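Local coordinates for putative conjugative transposon recombinase (Clostridium difficile, PDB 3G13), which probably binds DNA and exchanges its strands as a serine recombinase, this chain being the N-terminal resolvase-type domain of the longer protein, at residues R5-R13 against E75-R86; L44-A52 against E62-D70. One frame throughout, in Å; residues are numbered along the deposited sequence.

Contact 1: R5-R13 against E75-R86. Unlike the reference sequence in segment 75-86: Phe80 (reference Ile).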
# COMPACT_ATOMS: atom_id res chain seq x y z
N ARG A 5 32.06 1.38 -12.08
CA ARG A 5 30.82 0.76 -12.52
C ARG A 5 29.78 0.60 -11.42
O ARG A 5 30.10 0.39 -10.25
CB ARG A 5 31.11 -0.56 -13.24
CG ARG A 5 31.89 -0.36 -14.55
CD ARG A 5 32.16 -1.68 -15.25
NE ARG A 5 33.13 -2.47 -14.50
CZ ARG A 5 33.40 -3.76 -14.69
NH1 ARG A 5 32.74 -4.45 -15.62
NH2 ARG A 5 34.31 -4.35 -13.92
N LEU A 6 28.51 0.70 -11.81
CA LEU A 6 27.44 0.44 -10.88
C LEU A 6 27.43 -1.05 -10.56
O LEU A 6 27.43 -1.88 -11.46
CB LEU A 6 26.10 0.90 -11.46
CG LEU A 6 24.88 0.83 -10.53
CD1 LEU A 6 24.84 2.04 -9.57
CD2 LEU A 6 23.54 0.74 -11.33
N ARG A 7 27.42 -1.38 -9.26
CA ARG A 7 27.43 -2.78 -8.80
C ARG A 7 25.99 -3.28 -8.67
O ARG A 7 25.20 -2.80 -7.86
CB ARG A 7 28.23 -2.95 -7.49
CG ARG A 7 29.78 -2.66 -7.65
CD ARG A 7 30.62 -3.24 -6.50
NE ARG A 7 30.54 -4.72 -6.40
CZ ARG A 7 31.26 -5.59 -7.12
NH1 ARG A 7 32.16 -5.21 -8.01
NH2 ARG A 7 31.07 -6.88 -6.92
N VAL A 8 25.66 -4.23 -9.53
CA VAL A 8 24.28 -4.67 -9.67
C VAL A 8 24.11 -6.10 -9.18
O VAL A 8 24.83 -7.00 -9.61
CB VAL A 8 23.77 -4.50 -11.12
CG1 VAL A 8 22.28 -4.88 -11.23
CG2 VAL A 8 23.99 -3.04 -11.59
N ALA A 9 23.16 -6.31 -8.28
CA ALA A 9 22.79 -7.67 -7.87
C ALA A 9 21.38 -8.05 -8.34
O ALA A 9 20.61 -7.17 -8.80
CB ALA A 9 22.88 -7.78 -6.34
N ALA A 10 21.02 -9.33 -8.21
CA ALA A 10 19.63 -9.77 -8.39
C ALA A 10 19.25 -10.61 -7.22
O ALA A 10 20.07 -11.40 -6.74
CB ALA A 10 19.45 -10.57 -9.69
N TYR A 11 18.01 -10.42 -6.74
CA TYR A 11 17.42 -11.33 -5.76
C TYR A 11 16.31 -12.20 -6.34
O TYR A 11 15.35 -11.69 -6.92
CB TYR A 11 16.93 -10.60 -4.50
CG TYR A 11 16.43 -11.64 -3.52
CD1 TYR A 11 17.34 -12.41 -2.78
CD2 TYR A 11 15.07 -11.92 -3.41
CE1 TYR A 11 16.92 -13.41 -1.95
CE2 TYR A 11 14.62 -12.92 -2.54
CZ TYR A 11 15.58 -13.67 -1.82
OH TYR A 11 15.19 -14.66 -0.95
N CYS A 12 16.45 -13.52 -6.18
CA CYS A 12 15.53 -14.49 -6.80
C CYS A 12 14.81 -15.37 -5.78
O CYS A 12 15.40 -15.79 -4.78
CB CYS A 12 16.28 -15.42 -7.77
SG CYS A 12 17.43 -14.61 -8.92
N ARG A 13 13.54 -15.64 -6.06
CA ARG A 13 12.81 -16.69 -5.39
C ARG A 13 12.77 -17.87 -6.35
O ARG A 13 12.35 -17.71 -7.50
CB ARG A 13 11.39 -16.26 -5.01
CG ARG A 13 10.64 -17.31 -4.22
CD ARG A 13 9.28 -16.79 -3.76
NE ARG A 13 8.37 -16.65 -4.90
CZ ARG A 13 7.30 -15.87 -4.91
NH1 ARG A 13 6.98 -15.14 -3.85
NH2 ARG A 13 6.56 -15.84 -6.00
N GLU A 75 28.95 -3.58 -1.24
CA GLU A 75 29.18 -4.38 -2.45
C GLU A 75 28.13 -4.19 -3.55
O GLU A 75 28.33 -4.65 -4.68
CB GLU A 75 29.29 -5.87 -2.09
CG GLU A 75 30.63 -6.21 -1.48
CD GLU A 75 30.63 -7.55 -0.80
OE1 GLU A 75 29.97 -8.51 -1.30
OE2 GLU A 75 31.30 -7.66 0.26
N ILE A 76 27.01 -3.54 -3.22
CA ILE A 76 25.86 -3.51 -4.14
C ILE A 76 25.27 -2.10 -4.20
O ILE A 76 25.05 -1.50 -3.13
CB ILE A 76 24.76 -4.52 -3.70
CG1 ILE A 76 25.31 -5.97 -3.73
CG2 ILE A 76 23.47 -4.39 -4.56
CD1 ILE A 76 24.41 -6.99 -3.04
N ASP A 77 25.02 -1.59 -5.41
CA ASP A 77 24.43 -0.25 -5.59
C ASP A 77 22.96 -0.32 -5.98
O ASP A 77 22.19 0.60 -5.71
CB ASP A 77 25.18 0.58 -6.66
CG ASP A 77 26.64 0.83 -6.30
OD1 ASP A 77 26.93 1.33 -5.17
OD2 ASP A 77 27.50 0.55 -7.17
N MSE A 78 22.59 -1.42 -6.63
CA MSE A 78 21.24 -1.65 -7.09
C MSE A 78 20.93 -3.16 -7.13
O MSE A 78 21.73 -3.97 -7.63
CB MSE A 78 20.97 -0.96 -8.45
CG MSE A 78 19.51 -1.10 -8.92
SE MSE A 78 19.01 0.00 -10.46
CE MSE A 78 17.63 1.02 -9.58
N VAL A 79 19.79 -3.50 -6.56
CA VAL A 79 19.26 -4.88 -6.59
C VAL A 79 18.02 -5.02 -7.46
O VAL A 79 17.01 -4.36 -7.22
CB VAL A 79 18.83 -5.34 -5.16
CG1 VAL A 79 18.44 -6.85 -5.18
CG2 VAL A 79 19.95 -5.11 -4.19
N PHE A 80 18.07 -5.92 -8.44
CA PHE A 80 16.89 -6.29 -9.20
C PHE A 80 16.12 -7.36 -8.45
O PHE A 80 16.70 -8.29 -7.86
CB PHE A 80 17.25 -6.84 -10.59
CG PHE A 80 17.57 -5.77 -11.60
CD1 PHE A 80 18.89 -5.53 -11.98
CD2 PHE A 80 16.56 -4.99 -12.16
CE1 PHE A 80 19.21 -4.54 -12.94
CE2 PHE A 80 16.85 -3.98 -13.12
CZ PHE A 80 18.18 -3.75 -13.50
N THR A 81 14.80 -7.26 -8.49
CA THR A 81 13.97 -8.37 -8.06
C THR A 81 12.64 -8.35 -8.82
O THR A 81 12.17 -7.28 -9.20
CB THR A 81 13.83 -8.42 -6.50
OG1 THR A 81 13.38 -9.71 -6.13
CG2 THR A 81 12.88 -7.34 -5.95
N LYS A 82 12.04 -9.51 -9.05
CA LYS A 82 10.96 -9.58 -10.02
C LYS A 82 9.73 -8.82 -9.53
O LYS A 82 9.07 -8.14 -10.31
CB LYS A 82 10.61 -11.04 -10.38
CG LYS A 82 9.40 -11.16 -11.37
CD LYS A 82 9.29 -12.53 -12.09
CE LYS A 82 7.98 -12.64 -12.89
NZ LYS A 82 7.91 -11.60 -13.99
N SER A 83 9.46 -8.89 -8.23
CA SER A 83 8.20 -8.34 -7.71
C SER A 83 8.37 -8.05 -6.23
O SER A 83 9.23 -8.63 -5.55
CB SER A 83 7.05 -9.36 -7.90
OG SER A 83 7.27 -10.46 -7.04
N ILE A 84 7.52 -7.16 -5.72
CA ILE A 84 7.46 -6.93 -4.29
C ILE A 84 7.20 -8.23 -3.48
O ILE A 84 7.76 -8.43 -2.40
CB ILE A 84 6.36 -5.84 -3.95
CG1 ILE A 84 6.89 -4.44 -4.33
CG2 ILE A 84 6.01 -5.87 -2.47
CD1 ILE A 84 5.82 -3.35 -4.59
N SER A 85 6.31 -9.09 -4.01
CA SER A 85 5.92 -10.35 -3.35
C SER A 85 7.07 -11.36 -3.17
O SER A 85 7.02 -12.22 -2.28
CB SER A 85 4.77 -10.98 -4.13
OG SER A 85 5.20 -11.32 -5.45
N ARG A 86 8.09 -11.27 -4.03
CA ARG A 86 9.32 -12.08 -3.94
C ARG A 86 10.38 -11.41 -3.09
O ARG A 86 11.25 -12.06 -2.52
CB ARG A 86 9.92 -12.35 -5.33
CG ARG A 86 9.10 -13.27 -6.21
CD ARG A 86 9.60 -13.28 -7.65
NE ARG A 86 8.60 -13.87 -8.56
CZ ARG A 86 8.84 -14.87 -9.41
NH1 ARG A 86 10.05 -15.43 -9.50
NH2 ARG A 86 7.85 -15.32 -10.18
O HOH W 1 13.73 -11.95 -9.08
O HOH W 2 12.56 -14.46 -8.63
O HOH W 3 8.02 -14.90 -1.39
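Arg13 keeps its CG opposite the backbone N (chi1 -176°) and bends at chi3 (71°), laying its guanidinium across the aliphatic part of Arg86. Arg86 CG sits over the centre of one guanidinium face, 3.4 Å from Arg13 CZ, with the two guanidinium planes 27° apart. Two waters bridge this end, one accepting from both Arg13 N and Arg86 NH1, the other linking Arg13 NH1 to Ser85 O. Glu138 of the second subunit forms a salt bridge with Arg13 NH2, and Asn23 accepts from Arg86 NH1. At the far end Asp77 OD2 receives Arg7 N on its anti side, 2.8 Å away and nearly straight, while Arg7 O takes two donors, Asp77 N at 2.7 Å and Met78 N at 3.2 Å. Arg7 NE turns back to Glu75 O (2.8 Å), which lies close to the guanidinium plane. Between these ends the strands exchange backbone bonds, including Phe80 N to Ala9 O and Tyr11 N to Phe80 O. Thr81 OG1 extends the pairing by donating from above the carbonyl plane to Tyr11 O (2.9 Å). Val8 CG1 meets the edge of the Phe80 ring at CE1 (3.5 Å), whereas Ala9 CB rests on Ile76 CD1 over the other sheet face. Such parallel pairing, running on into a helix beyond the second strand, belongs to the central sheet of the resolvase-type alpha/beta domain.

Contact 2: L44-A52 against E62-D70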
# COMPACT_ATOMS: atom_id res chain seq x y z
N LEU A 44 28.14 -7.04 -12.51
CA LEU A 44 27.42 -8.00 -11.67
C LEU A 44 28.14 -8.18 -10.34
O LEU A 44 29.34 -8.52 -10.31
CB LEU A 44 27.26 -9.34 -12.40
CG LEU A 44 26.63 -10.56 -11.68
CD1 LEU A 44 25.19 -10.31 -11.27
CD2 LEU A 44 26.75 -11.80 -12.58
N ALA A 45 27.42 -7.89 -9.25
CA ALA A 45 27.89 -8.16 -7.89
C ALA A 45 27.68 -9.65 -7.65
O ALA A 45 28.64 -10.41 -7.59
CB ALA A 45 27.14 -7.30 -6.86
N ASP A 46 26.41 -10.09 -7.60
CA ASP A 46 26.12 -11.48 -7.38
C ASP A 46 24.65 -11.74 -7.65
O ASP A 46 23.85 -10.81 -7.85
CB ASP A 46 26.57 -11.92 -5.95
CG ASP A 46 26.84 -13.43 -5.84
OD1 ASP A 46 26.68 -14.17 -6.84
OD2 ASP A 46 27.12 -13.88 -4.71
N ILE A 47 24.32 -13.01 -7.71
CA ILE A 47 22.96 -13.45 -7.81
C ILE A 47 22.63 -14.20 -6.52
O ILE A 47 23.36 -15.10 -6.10
CB ILE A 47 22.72 -14.26 -9.10
CG1 ILE A 47 22.95 -13.32 -10.32
CG2 ILE A 47 21.29 -14.92 -9.09
CD1 ILE A 47 22.93 -13.98 -11.64
N TYR A 48 21.56 -13.76 -5.87
CA TYR A 48 21.14 -14.27 -4.57
C TYR A 48 19.81 -14.94 -4.77
O TYR A 48 18.97 -14.44 -5.52
CB TYR A 48 21.02 -13.13 -3.58
CG TYR A 48 22.30 -12.34 -3.37
CD1 TYR A 48 23.14 -12.61 -2.28
CD2 TYR A 48 22.67 -11.32 -4.26
CE1 TYR A 48 24.31 -11.90 -2.07
CE2 TYR A 48 23.87 -10.59 -4.06
CZ TYR A 48 24.68 -10.89 -2.97
OH TYR A 48 25.84 -10.18 -2.74
N ALA A 49 19.60 -16.08 -4.11
CA ALA A 49 18.43 -16.90 -4.38
C ALA A 49 18.06 -17.79 -3.20
O ALA A 49 18.92 -18.48 -2.63
CB ALA A 49 18.64 -17.73 -5.62
N ASP A 50 16.79 -17.76 -2.82
CA ASP A 50 16.23 -18.71 -1.87
C ASP A 50 15.10 -19.46 -2.49
O ASP A 50 14.36 -18.90 -3.31
CB ASP A 50 15.72 -18.03 -0.60
CG ASP A 50 16.82 -17.36 0.18
OD1 ASP A 50 17.72 -18.04 0.71
OD2 ASP A 50 16.76 -16.13 0.29
N GLU A 51 14.97 -20.73 -2.12
CA GLU A 51 13.85 -21.55 -2.57
C GLU A 51 12.58 -21.11 -1.85
O GLU A 51 12.63 -20.78 -0.67
CB GLU A 51 14.14 -23.03 -2.30
CG GLU A 51 13.16 -23.95 -2.99
CD GLU A 51 13.63 -25.39 -3.03
OE1 GLU A 51 14.85 -25.60 -3.30
OE2 GLU A 51 12.79 -26.29 -2.81
N ALA A 52 11.46 -21.04 -2.57
CA ALA A 52 10.15 -20.67 -1.99
C ALA A 52 9.01 -20.61 -3.00
O ALA A 52 9.11 -21.16 -4.10
CB ALA A 52 10.24 -19.34 -1.24
N GLU A 62 17.98 -17.26 3.98
CA GLU A 62 19.43 -17.17 4.18
C GLU A 62 20.18 -16.34 3.13
O GLU A 62 21.02 -15.51 3.49
CB GLU A 62 20.04 -18.57 4.35
CG GLU A 62 19.42 -19.32 5.51
CD GLU A 62 20.39 -20.25 6.22
OE1 GLU A 62 21.53 -20.44 5.70
OE2 GLU A 62 20.00 -20.78 7.30
N ASP A 63 19.88 -16.55 1.85
CA ASP A 63 20.58 -15.78 0.81
C ASP A 63 20.10 -14.32 0.73
O ASP A 63 20.88 -13.43 0.43
CB ASP A 63 20.47 -16.46 -0.55
CG ASP A 63 21.83 -16.67 -1.21
OD1 ASP A 63 21.90 -16.62 -2.44
OD2 ASP A 63 22.83 -16.89 -0.49
N PHE A 64 18.82 -14.08 1.02
CA PHE A 64 18.33 -12.71 1.19
C PHE A 64 19.17 -12.01 2.25
O PHE A 64 19.61 -10.87 2.06
CB PHE A 64 16.85 -12.66 1.60
CG PHE A 64 16.30 -11.25 1.66
CD1 PHE A 64 15.82 -10.64 0.49
CD2 PHE A 64 16.32 -10.53 2.85
CE1 PHE A 64 15.32 -9.34 0.51
CE2 PHE A 64 15.82 -9.21 2.89
CZ PHE A 64 15.32 -8.62 1.72
N GLN A 65 19.39 -12.68 3.38
CA GLN A 65 20.18 -12.08 4.45
C GLN A 65 21.63 -11.86 4.06
O GLN A 65 22.24 -10.88 4.47
CB GLN A 65 20.09 -12.89 5.76
CG GLN A 65 18.75 -12.78 6.46
CD GLN A 65 18.36 -11.33 6.80
OE1 GLN A 65 19.15 -10.59 7.40
NE2 GLN A 65 17.14 -10.93 6.41
N ARG A 66 22.20 -12.79 3.28
CA ARG A 66 23.58 -12.62 2.78
C ARG A 66 23.61 -11.37 1.89
O ARG A 66 24.49 -10.55 2.03
CB ARG A 66 24.05 -13.87 2.02
CG ARG A 66 25.46 -13.81 1.45
CD ARG A 66 25.83 -15.12 0.75
NE ARG A 66 25.06 -15.40 -0.48
CZ ARG A 66 25.45 -15.09 -1.72
NH1 ARG A 66 26.60 -14.45 -1.95
NH2 ARG A 66 24.67 -15.41 -2.74
N MSE A 67 22.60 -11.21 1.04
CA MSE A 67 22.48 -10.01 0.23
C MSE A 67 22.42 -8.70 1.04
O MSE A 67 23.13 -7.73 0.73
CB MSE A 67 21.28 -10.09 -0.68
CG MSE A 67 21.48 -9.23 -1.89
SE MSE A 67 19.79 -9.10 -2.78
CE MSE A 67 19.49 -7.56 -1.49
N ILE A 68 21.56 -8.68 2.06
CA ILE A 68 21.51 -7.53 2.96
C ILE A 68 22.88 -7.24 3.58
O ILE A 68 23.28 -6.09 3.60
CB ILE A 68 20.44 -7.68 4.06
CG1 ILE A 68 19.03 -7.79 3.43
CG2 ILE A 68 20.52 -6.52 5.02
CD1 ILE A 68 18.58 -6.54 2.55
N ASN A 69 23.59 -8.25 4.07
CA ASN A 69 24.96 -8.02 4.63
C ASN A 69 25.95 -7.47 3.59
O ASN A 69 26.77 -6.62 3.90
CB ASN A 69 25.57 -9.30 5.25
CG ASN A 69 24.72 -9.90 6.38
OD1 ASN A 69 24.70 -11.14 6.55
ND2 ASN A 69 24.03 -9.06 7.15
N ASP A 70 25.87 -7.96 2.35
CA ASP A 70 26.72 -7.43 1.28
C ASP A 70 26.36 -5.98 0.93
O ASP A 70 27.25 -5.19 0.57
CB ASP A 70 26.63 -8.31 0.04
CG ASP A 70 27.26 -9.69 0.27
OD1 ASP A 70 27.95 -9.86 1.29
OD2 ASP A 70 27.06 -10.60 -0.56
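Tyr48 points from its strand toward helix 62-72 and touches Asp63, Arg66, Met67 and Asp70 between its CB and its OH. Tyr48 CB lies near the Asp63 carboxylate. With Tyr48 CG placed beside the backbone N (chi1 -59°), the ring is carried over the Met67 side chain, and Tyr48 CG, CD2 and CE2 all lie against Met67 CG. That methylene stands 3.4 Å from the centroid of the Tyr48 ring and 11° off its normal, a CH-pi contact; the selenium of this selenomethionine follows obliquely in a Met-aromatic contact. Arg66 NH2 approaches the ring obliquely, 3.2 Å from Tyr48 CD1, while Tyr48 CE1 lies over the centre of the guanidinium face, the two planes inclined by 30°. Tyr48 CZ comes near Asp70 OD2, and at the tip Tyr48 OH donates to the anti lone pair of Asp70 OD2, a short bond of 2.5 Å.

Strand and helix run roughly antiparallel, as expected where a strand is followed by the helix that leads back across the sheet in a beta-alpha-beta crossover, here from 42-51 to 78-81 with strand 6-14 between them.

Around the ring, charges fix the arginine. Arg66 grips Asp63 side-on, NE to OD2 at 2.7 Å and NH2 to OD1, and its NH1 reaches Asp46 OD2 at 2.9 Å almost within the guanidinium plane. Asp63 OD1 has a second donor, Ala49 N (2.9 Å), on its anti lone pair, which ties the network to the strand backbone. Nearer the helix start, Asp50 offers both syn lone pairs: OD1 accepts Asp63 N at 2.9 Å, OD2 accepts Phe64 N at 3.0 Å. Negative charge facing the amino end of a helix would probably be favoured by its dipole, and Tyr11 OH also hydrogen-bonds to Asp50 OD2.

Contacts 1 and 2 have centres about 9 Å apart and share one sheet, in which strand 6-14 lies between 42-51 and 78-81. Along the chain, contact 2 is nested inside the loop that contact 1 closes: strand 42-51 and helix 62-72 come between the two strands that pair, and the helix is followed directly by 78-81. The contacts also touch. Val8 O and Ala45 N are 2.8 Å apart, a probable hydrogen bond between neighbouring strands, and Tyr11 CE1 packs on Phe64 CA at 3.5 Å. The helix of contact 2 thus carries the chain from edge strand 42-51 past 6-14, and contact 1 closes that crossover within the probable strand-exchange domain.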